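Local coordinates for putative hemin ABC transport system, membrane protein (Burkholderia cenocepacia J2315, PDB 5B57) that probably moves heme across the cytoplasmic membrane as the membrane-spanning permease subunit of an ABC importer of the FecCD family, at residues 147-152 and 167-172; 65-70 and 341-346; 118-123 and 333-338. All coordinates share one frame; numbering follows the deposited sequence.

Contact 1. Residues 147-152 and 167-172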
loop_
_atom_site.group_PDB
_atom_site.type_symbol
_atom_site.label_atom_id
_atom_site.label_comp_id
_atom_site.label_asym_id
_atom_site.label_seq_id
_atom_site.Cartn_x
_atom_site.Cartn_y
_atom_site.Cartn_z
ATOM N N LEU A 147 8.156 -17.065 21.103
ATOM C CA LEU A 147 9.510 -17.089 21.664
ATOM C C LEU A 147 9.490 -17.581 23.108
ATOM O O LEU A 147 10.234 -18.496 23.470
ATOM C CB LEU A 147 10.186 -15.718 21.584
ATOM C CG LEU A 147 11.647 -15.682 22.078
ATOM C CD1 LEU A 147 12.530 -16.705 21.355
ATOM C CD2 LEU A 147 12.249 -14.291 21.949
ATOM N N GLY A 148 8.629 -16.991 23.943
ATOM C CA GLY A 148 8.598 -17.371 25.348
ATOM C C GLY A 148 8.148 -18.803 25.559
ATOM O O GLY A 148 8.668 -19.509 26.427
ATOM N N ALA A 149 7.174 -19.248 24.764
ATOM C CA ALA A 149 6.743 -20.639 24.825
ATOM C C ALA A 149 7.876 -21.601 24.454
ATOM O O ALA A 149 8.014 -22.664 25.066
ATOM C CB ALA A 149 5.535 -20.846 23.914
ATOM N N THR A 150 8.691 -21.254 23.455
ATOM C CA THR A 150 9.744 -22.172 23.045
ATOM C C THR A 150 10.956 -22.071 23.964
ATOM O O THR A 150 11.598 -23.090 24.266
ATOM C CB THR A 150 10.137 -21.902 21.594
ATOM O OG1 THR A 150 8.989 -22.075 20.776
ATOM C CG2 THR A 150 11.186 -22.901 21.111
ATOM N N THR A 151 11.287 -20.855 24.415
ATOM C CA THR A 151 12.348 -20.694 25.406
ATOM C C THR A 151 12.134 -21.619 26.599
ATOM O O THR A 151 13.081 -22.236 27.099
ATOM C CB THR A 151 12.416 -19.244 25.872
ATOM O OG1 THR A 151 12.723 -18.400 24.757
ATOM C CG2 THR A 151 13.473 -19.085 26.928
ATOM N N LEU A 152 10.879 -21.753 27.044
ATOM C CA LEU A 152 10.578 -22.573 28.210
ATOM C C LEU A 152 10.551 -24.059 27.879
ATOM O O LEU A 152 11.085 -24.869 28.645
ATOM C CB LEU A 152 9.240 -22.169 28.837
ATOM C CG LEU A 152 8.880 -23.098 30.026
ATOM C CD1 LEU A 152 9.824 -22.941 31.178
ATOM C CD2 LEU A 152 7.490 -22.908 30.539
ATOM N N ALA A 167 1.166 -23.946 34.808
ATOM C CA ALA A 167 1.078 -22.494 34.767
ATOM C C ALA A 167 2.389 -21.861 34.306
ATOM O O ALA A 167 2.428 -20.653 34.073
ATOM C CB ALA A 167 0.683 -21.943 36.141
ATOM N N ALA A 168 3.455 -22.655 34.149
ATOM C CA ALA A 168 4.718 -22.154 33.617
ATOM C C ALA A 168 4.632 -21.835 32.125
ATOM O O ALA A 168 5.166 -20.817 31.680
ATOM C CB ALA A 168 5.839 -23.168 33.863
ATOM N N LEU A 169 3.956 -22.677 31.331
ATOM C CA LEU A 169 3.931 -22.423 29.889
ATOM C C LEU A 169 3.175 -21.135 29.545
ATOM O O LEU A 169 3.793 -20.214 28.978
ATOM C CB LEU A 169 3.409 -23.650 29.148
ATOM C CG LEU A 169 3.566 -23.548 27.629
ATOM C CD1 LEU A 169 4.867 -22.915 27.204
ATOM C CD2 LEU A 169 3.564 -24.951 27.132
ATOM N N PRO A 170 1.882 -20.972 29.888
ATOM C CA PRO A 170 1.195 -19.722 29.505
ATOM C C PRO A 170 1.845 -18.466 30.059
ATOM O O PRO A 170 1.838 -17.428 29.386
ATOM C CB PRO A 170 -0.218 -19.911 30.069
ATOM C CG PRO A 170 -0.028 -20.826 31.205
ATOM C CD PRO A 170 1.018 -21.807 30.745
ATOM N N VAL A 171 2.411 -18.520 31.264
ATOM C CA VAL A 171 3.052 -17.337 31.839
ATOM C C VAL A 171 4.290 -16.950 31.039
ATOM O O VAL A 171 4.562 -15.762 30.838
ATOM C CB VAL A 171 3.363 -17.573 33.332
ATOM C CG1 VAL A 171 4.225 -16.468 33.902
ATOM C CG2 VAL A 171 2.072 -17.669 34.114
ATOM N N ALA A 172 5.045 -17.936 30.544
ATOM C CA ALA A 172 6.200 -17.625 29.699
ATOM C C ALA A 172 5.761 -16.982 28.393
ATOM O O ALA A 172 6.287 -15.939 28.005
ATOM C CB ALA A 172 7.017 -18.886 29.421
#

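Contact 2. Residues 65-70 and 341-346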
loop_
_atom_site.group_PDB
_atom_site.type_symbol
_atom_site.label_atom_id
_atom_site.label_comp_id
_atom_site.label_asym_id
_atom_site.label_seq_id
_atom_site.Cartn_x
_atom_site.Cartn_y
_atom_site.Cartn_z
ATOM N N ALA A 65 -26.696 -20.594 21.577
ATOM C CA ALA A 65 -27.259 -21.895 21.226
ATOM C C ALA A 65 -26.158 -22.897 20.939
ATOM O O ALA A 65 -26.007 -23.882 21.666
ATOM C CB ALA A 65 -28.169 -21.795 20.004
ATOM N N MET A 66 -25.408 -22.655 19.875
ATOM C CA MET A 66 -24.235 -23.444 19.532
ATOM C C MET A 66 -23.380 -23.786 20.753
ATOM O O MET A 66 -22.981 -24.943 20.947
ATOM C CB MET A 66 -23.393 -22.686 18.513
ATOM C CG MET A 66 -22.014 -23.230 18.434
ATOM S SD MET A 66 -21.530 -23.436 16.736
ATOM C CE MET A 66 -22.668 -24.729 16.226
ATOM N N SER A 67 -23.112 -22.777 21.589
ATOM C CA SER A 67 -22.359 -23.002 22.820
ATOM C C SER A 67 -22.948 -24.150 23.645
ATOM O O SER A 67 -22.245 -25.093 24.019
ATOM C CB SER A 67 -22.345 -21.715 23.626
ATOM O OG SER A 67 -21.243 -21.680 24.469
ATOM N N VAL A 68 -24.247 -24.076 23.936
ATOM C CA VAL A 68 -24.924 -25.124 24.692
ATOM C C VAL A 68 -24.733 -26.479 24.026
ATOM O O VAL A 68 -24.403 -27.471 24.688
ATOM C CB VAL A 68 -26.414 -24.773 24.855
ATOM C CG1 VAL A 68 -27.249 -26.009 25.144
ATOM C CG2 VAL A 68 -26.588 -23.780 25.965
ATOM N N VAL A 69 -24.925 -26.548 22.704
ATOM C CA VAL A 69 -24.778 -27.851 22.071
ATOM C C VAL A 69 -23.332 -28.307 22.137
ATOM O O VAL A 69 -23.067 -29.510 22.219
ATOM C CB VAL A 69 -25.327 -27.854 20.631
ATOM C CG1 VAL A 69 -25.842 -26.503 20.280
ATOM C CG2 VAL A 69 -24.287 -28.340 19.606
ATOM N N ALA A 70 -22.373 -27.373 22.178
ATOM C CA ALA A 70 -20.965 -27.766 22.200
ATOM C C ALA A 70 -20.638 -28.672 23.382
ATOM O O ALA A 70 -19.789 -29.568 23.251
ATOM C CB ALA A 70 -20.067 -26.534 22.230
ATOM N N LEU A 341 -17.603 -18.226 15.203
ATOM C CA LEU A 341 -16.816 -18.962 14.214
ATOM C C LEU A 341 -15.783 -19.894 14.871
ATOM O O LEU A 341 -15.600 -21.033 14.431
ATOM C CB LEU A 341 -16.142 -17.975 13.247
ATOM C CG LEU A 341 -17.073 -17.220 12.287
ATOM C CD1 LEU A 341 -16.391 -15.965 11.789
ATOM C CD2 LEU A 341 -17.494 -18.088 11.112
ATOM N N THR A 342 -15.078 -19.427 15.907
ATOM C CA THR A 342 -14.058 -20.254 16.559
ATOM C C THR A 342 -14.660 -21.527 17.127
ATOM O O THR A 342 -14.116 -22.626 16.969
ATOM C CB THR A 342 -13.403 -19.469 17.687
ATOM O OG1 THR A 342 -12.894 -18.243 17.169
ATOM C CG2 THR A 342 -12.294 -20.271 18.318
ATOM N N LEU A 343 -15.765 -21.371 17.843
ATOM C CA LEU A 343 -16.480 -22.504 18.401
ATOM C C LEU A 343 -16.947 -23.465 17.303
ATOM O O LEU A 343 -16.778 -24.683 17.411
ATOM C CB LEU A 343 -17.639 -21.941 19.210
ATOM C CG LEU A 343 -18.634 -22.765 19.975
ATOM C CD1 LEU A 343 -17.942 -23.500 21.100
ATOM C CD2 LEU A 343 -19.598 -21.728 20.491
ATOM N N ALA A 344 -17.527 -22.928 16.226
ATOM C CA ALA A 344 -17.861 -23.761 15.075
ATOM C C ALA A 344 -16.638 -24.522 14.570
ATOM O O ALA A 344 -16.751 -25.694 14.162
ATOM C CB ALA A 344 -18.461 -22.898 13.965
ATOM N N ALA A 345 -15.461 -23.876 14.615
ATOM C CA ALA A 345 -14.217 -24.510 14.182
ATOM C C ALA A 345 -13.741 -25.590 15.149
ATOM O O ALA A 345 -13.169 -26.595 14.698
ATOM C CB ALA A 345 -13.121 -23.475 14.000
ATOM N N ASP A 346 -13.931 -25.399 16.476
ATOM C CA ASP A 346 -13.446 -26.398 17.431
ATOM C C ASP A 346 -14.420 -27.545 17.568
ATOM O O ASP A 346 -14.005 -28.702 17.718
ATOM C CB ASP A 346 -13.175 -25.789 18.804
ATOM C CG ASP A 346 -12.386 -26.741 19.729
ATOM O OD1 ASP A 346 -11.212 -27.042 19.414
ATOM O OD2 ASP A 346 -12.931 -27.171 20.776
#

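Contact 3. Residues 118-123 and 333-338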
loop_
_atom_site.group_PDB
_atom_site.type_symbol
_atom_site.label_atom_id
_atom_site.label_comp_id
_atom_site.label_asym_id
_atom_site.label_seq_id
_atom_site.Cartn_x
_atom_site.Cartn_y
_atom_site.Cartn_z
ATOM N N PHE A 118 -10.124 -12.390 19.404
ATOM C CA PHE A 118 -9.529 -12.064 18.125
ATOM C C PHE A 118 -10.453 -11.177 17.289
ATOM O O PHE A 118 -9.991 -10.210 16.661
ATOM C CB PHE A 118 -9.179 -13.355 17.395
ATOM C CG PHE A 118 -7.873 -13.931 17.802
ATOM C CD1 PHE A 118 -6.709 -13.229 17.594
ATOM C CD2 PHE A 118 -7.791 -15.184 18.344
ATOM C CE1 PHE A 118 -5.478 -13.759 17.940
ATOM C CE2 PHE A 118 -6.566 -15.721 18.687
ATOM C CZ PHE A 118 -5.410 -14.999 18.485
ATOM N N GLY A 119 -11.757 -11.487 17.276
ATOM C CA GLY A 119 -12.730 -10.649 16.583
ATOM C C GLY A 119 -12.633 -9.184 16.966
ATOM O O GLY A 119 -12.505 -8.306 16.101
ATOM N N ALA A 120 -12.662 -8.901 18.275
ATOM C CA ALA A 120 -12.657 -7.537 18.779
ATOM C C ALA A 120 -11.313 -6.848 18.550
ATOM O O ALA A 120 -11.267 -5.697 18.123
ATOM C CB ALA A 120 -13.014 -7.536 20.265
ATOM N N THR A 121 -10.201 -7.516 18.852
ATOM C CA THR A 121 -8.918 -6.845 18.645
ATOM C C THR A 121 -8.653 -6.604 17.164
ATOM O O THR A 121 -7.989 -5.624 16.806
ATOM C CB THR A 121 -7.749 -7.630 19.280
ATOM O OG1 THR A 121 -7.824 -9.020 18.928
ATOM C CG2 THR A 121 -7.727 -7.460 20.809
ATOM N N GLY A 122 -9.179 -7.464 16.289
ATOM C CA GLY A 122 -8.999 -7.241 14.860
ATOM C C GLY A 122 -9.772 -6.028 14.372
ATOM O O GLY A 122 -9.240 -5.183 13.633
ATOM N N ALA A 123 -11.047 -5.938 14.778
ATOM C CA ALA A 123 -11.853 -4.754 14.517
ATOM C C ALA A 123 -11.124 -3.481 14.944
ATOM O O ALA A 123 -11.091 -2.493 14.197
ATOM C CB ALA A 123 -13.196 -4.886 15.225
ATOM N N GLY A 333 -19.887 -6.680 17.515
ATOM C CA GLY A 333 -20.330 -7.542 16.435
ATOM C C GLY A 333 -19.278 -8.554 16.048
ATOM O O GLY A 333 -19.561 -9.747 15.916
ATOM N N ALA A 334 -18.042 -8.094 15.875
ATOM C CA ALA A 334 -16.995 -8.997 15.436
ATOM C C ALA A 334 -16.654 -10.016 16.521
ATOM O O ALA A 334 -16.398 -11.193 16.226
ATOM C CB ALA A 334 -15.769 -8.194 15.026
ATOM N N ALA A 335 -16.680 -9.592 17.787
ATOM C CA ALA A 335 -16.384 -10.519 18.877
ATOM C C ALA A 335 -17.436 -11.635 18.970
ATOM O O ALA A 335 -17.073 -12.815 19.071
ATOM C CB ALA A 335 -16.230 -9.751 20.192
ATOM N N LEU A 336 -18.734 -11.298 18.888
ATOM C CA LEU A 336 -19.751 -12.347 18.826
ATOM C C LEU A 336 -19.520 -13.278 17.639
ATOM O O LEU A 336 -19.443 -14.500 17.803
ATOM C CB LEU A 336 -21.143 -11.749 18.751
ATOM C CG LEU A 336 -21.723 -10.933 19.901
ATOM C CD1 LEU A 336 -23.121 -10.533 19.508
ATOM C CD2 LEU A 336 -21.740 -11.752 21.158
ATOM N N LEU A 337 -19.405 -12.724 16.429
ATOM C CA LEU A 337 -19.164 -13.581 15.270
ATOM C C LEU A 337 -17.839 -14.345 15.380
ATOM O O LEU A 337 -17.730 -15.492 14.904
ATOM C CB LEU A 337 -19.188 -12.772 13.976
ATOM C CG LEU A 337 -18.970 -13.696 12.773
ATOM C CD1 LEU A 337 -20.143 -14.686 12.654
ATOM C CD2 LEU A 337 -18.708 -12.933 11.471
ATOM N N GLY A 338 -16.818 -13.751 15.998
ATOM C CA GLY A 338 -15.581 -14.495 16.188
ATOM C C GLY A 338 -15.758 -15.665 17.140
ATOM O O GLY A 338 -15.311 -16.784 16.875
#

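Contact 1. Residues 147-152 and 167-172
Gly148 and Ala172 mark the crossing of helices 147-152 and 168-172, which run largely antiparallel at 140° with a closest axis separation of 8.2 Å. The CA atoms of Gly148 and Ala172 are 5.0 Å apart, the nearest pair across the two segments, and the close approach is consistent with Gly148 having no side chain. The CB of Ala172 points at the opposite helix and meets the carbonyl oxygen of Gly148. That oxygen also receives the backbone N of Leu152 in the hydrogen bonding of its own helix, so the methyl touches a peptide oxygen that already has a polar partner.

Leu152 contributes the largest share of any single residue. Its CB lies 4.0 Å from the CB of Ala172, while its CD2 branch reaches on to Ala168 and packs 3.7 Å from the CB of that residue. With CG anti to the backbone N (chi1 177°), the side chain extends across the interface, and CD2 also rests against the carbonyl of Ala168. Ala168 and Ala172 are one helical turn apart, forming a small-xxx-small face that receives the larger leucine. In the permease fold this joins the short helix 141-154 to the long helix 168-188, near the surface of the subunit.

The second leucine works in the reverse direction. Leu169 sends CD1 over the backbone of Ala149, 3.8 Å from its CA, and the CB of Ala149 is almost as near to the same methyl. CD1 of Leu169 also approaches CD2 of Leu152 at 4.2 Å. No hydrogen bond crosses between the segments. Beyond them, Ala149 packs on Trp232 of helix 223-234, and Thr150 and Thr151 reach Leu217 of helix 196-220.

Contact 2. Residues 65-70 and 341-346
Leu343 and Ala344 of segment 341-346 meet Met66, Ser67 and Ala70 of segment 65-70 in an apolar pairing of two membrane helices of the FecCD permease bundle, 54-72 and 327-352. The local axes run in nearly the same direction, inclined by 27°, and come no closer than 10.3 Å. At that separation the backbones do not touch each other, and side chains must bridge the gap.

Along 341-346, Thr342 packs on Val114 of helix 94-128, and its OG1 is hydrogen-bonded to the carbonyl oxygen of Gly338 one turn earlier.

Leu343 follows and is the principal bridge. A first torsion of -179° swings CG to the far side from its own N, putting the fork within reach of helix 65-70, where the two methyls take different partners. CD2 lies against the CG of Met66, at 3.5 Å, and also reaches the backbone N of Ser67. CD1 instead contacts the CB of Ala70, 3.9 Å away and one helical turn beyond Met66. The side chains of Met66 and Leu343 pass alongside each other in opposite directions, so the methionine continues past the leucine toward the other helix.

Ala344 receives the sulfur. SD of Met66 sits 4.0 Å from the CA of Ala344 and slightly farther from its CB, so this end of the methionine lies against the helix surface itself. Ser67 and Ala70, which touch Leu343, also pack on Val108 of helix 94-128, which thereby flanks the first segment.

The last residue, Asp346, buried and not in contact with 65-70, forms a salt bridge through its OD2 with the NE atom of Arg107 of helix 94-128.

Contact 3. Residues 118-123 and 333-338
Ala334 lays its CB over the carbonyl end of Gly119, 3.4 Å from the O atom and 3.8 Å from the C atom. The same methyl faces the CB of Ala123 at 4.2 Å, so it occupies the shallow groove formed by two small residues one helical turn apart. Gly119 and Ala123 are a small-xxx-small pair, and Ala334 with Gly338 makes another on the opposing helix, an arrangement well known for bringing membrane helices close together.

The geometry bears this out. The axes of 118-123 and 333-338 approach to 6.9 Å and run largely antiparallel, at 146°. The CA atoms of Gly119 and Ala335 are separated by only 4.3 Å, so main chain lies nearly against main chain. Beside this point the CB atoms of Ala120 and Ala335 touch at 3.9 Å, adding a second methyl pair next to the glycine.

Other helices pack around the crossing near the centre of the permease. Pro316 of helix 311-323 packs on both Ala123 and Ala334. The ring of Phe118 leads away from the interface to Val298 and Ile311.

No hydrogen bond links the segments, and Gly119 O is already engaged by the backbone N of Ala123 in its own helix, at 3.1 Å. The pairing is therefore held by van der Waals contact between methyls and backbone, and its closeness depends on the small size of the residues that meet.

Overall arrangement
Contacts 2 and 3 share helix 327-352: segments 333-338 and 341-346 follow each other closely on it, and the contact centres are 15 Å apart. This helix thus pairs with helix 94-128 in contact 3 and with helix 54-72 in contact 2, with alanines in contact 3, and a leucine and an alanine in contact 2. Contact 1 lies apart, its centre 28 Å from that of contact 2 and its nearest atoms about 13 Å from contact 3. A bound decyl maltoside detergent is about 8 Å from the side chain of Ala335 and about 11 Å from that of Ser67.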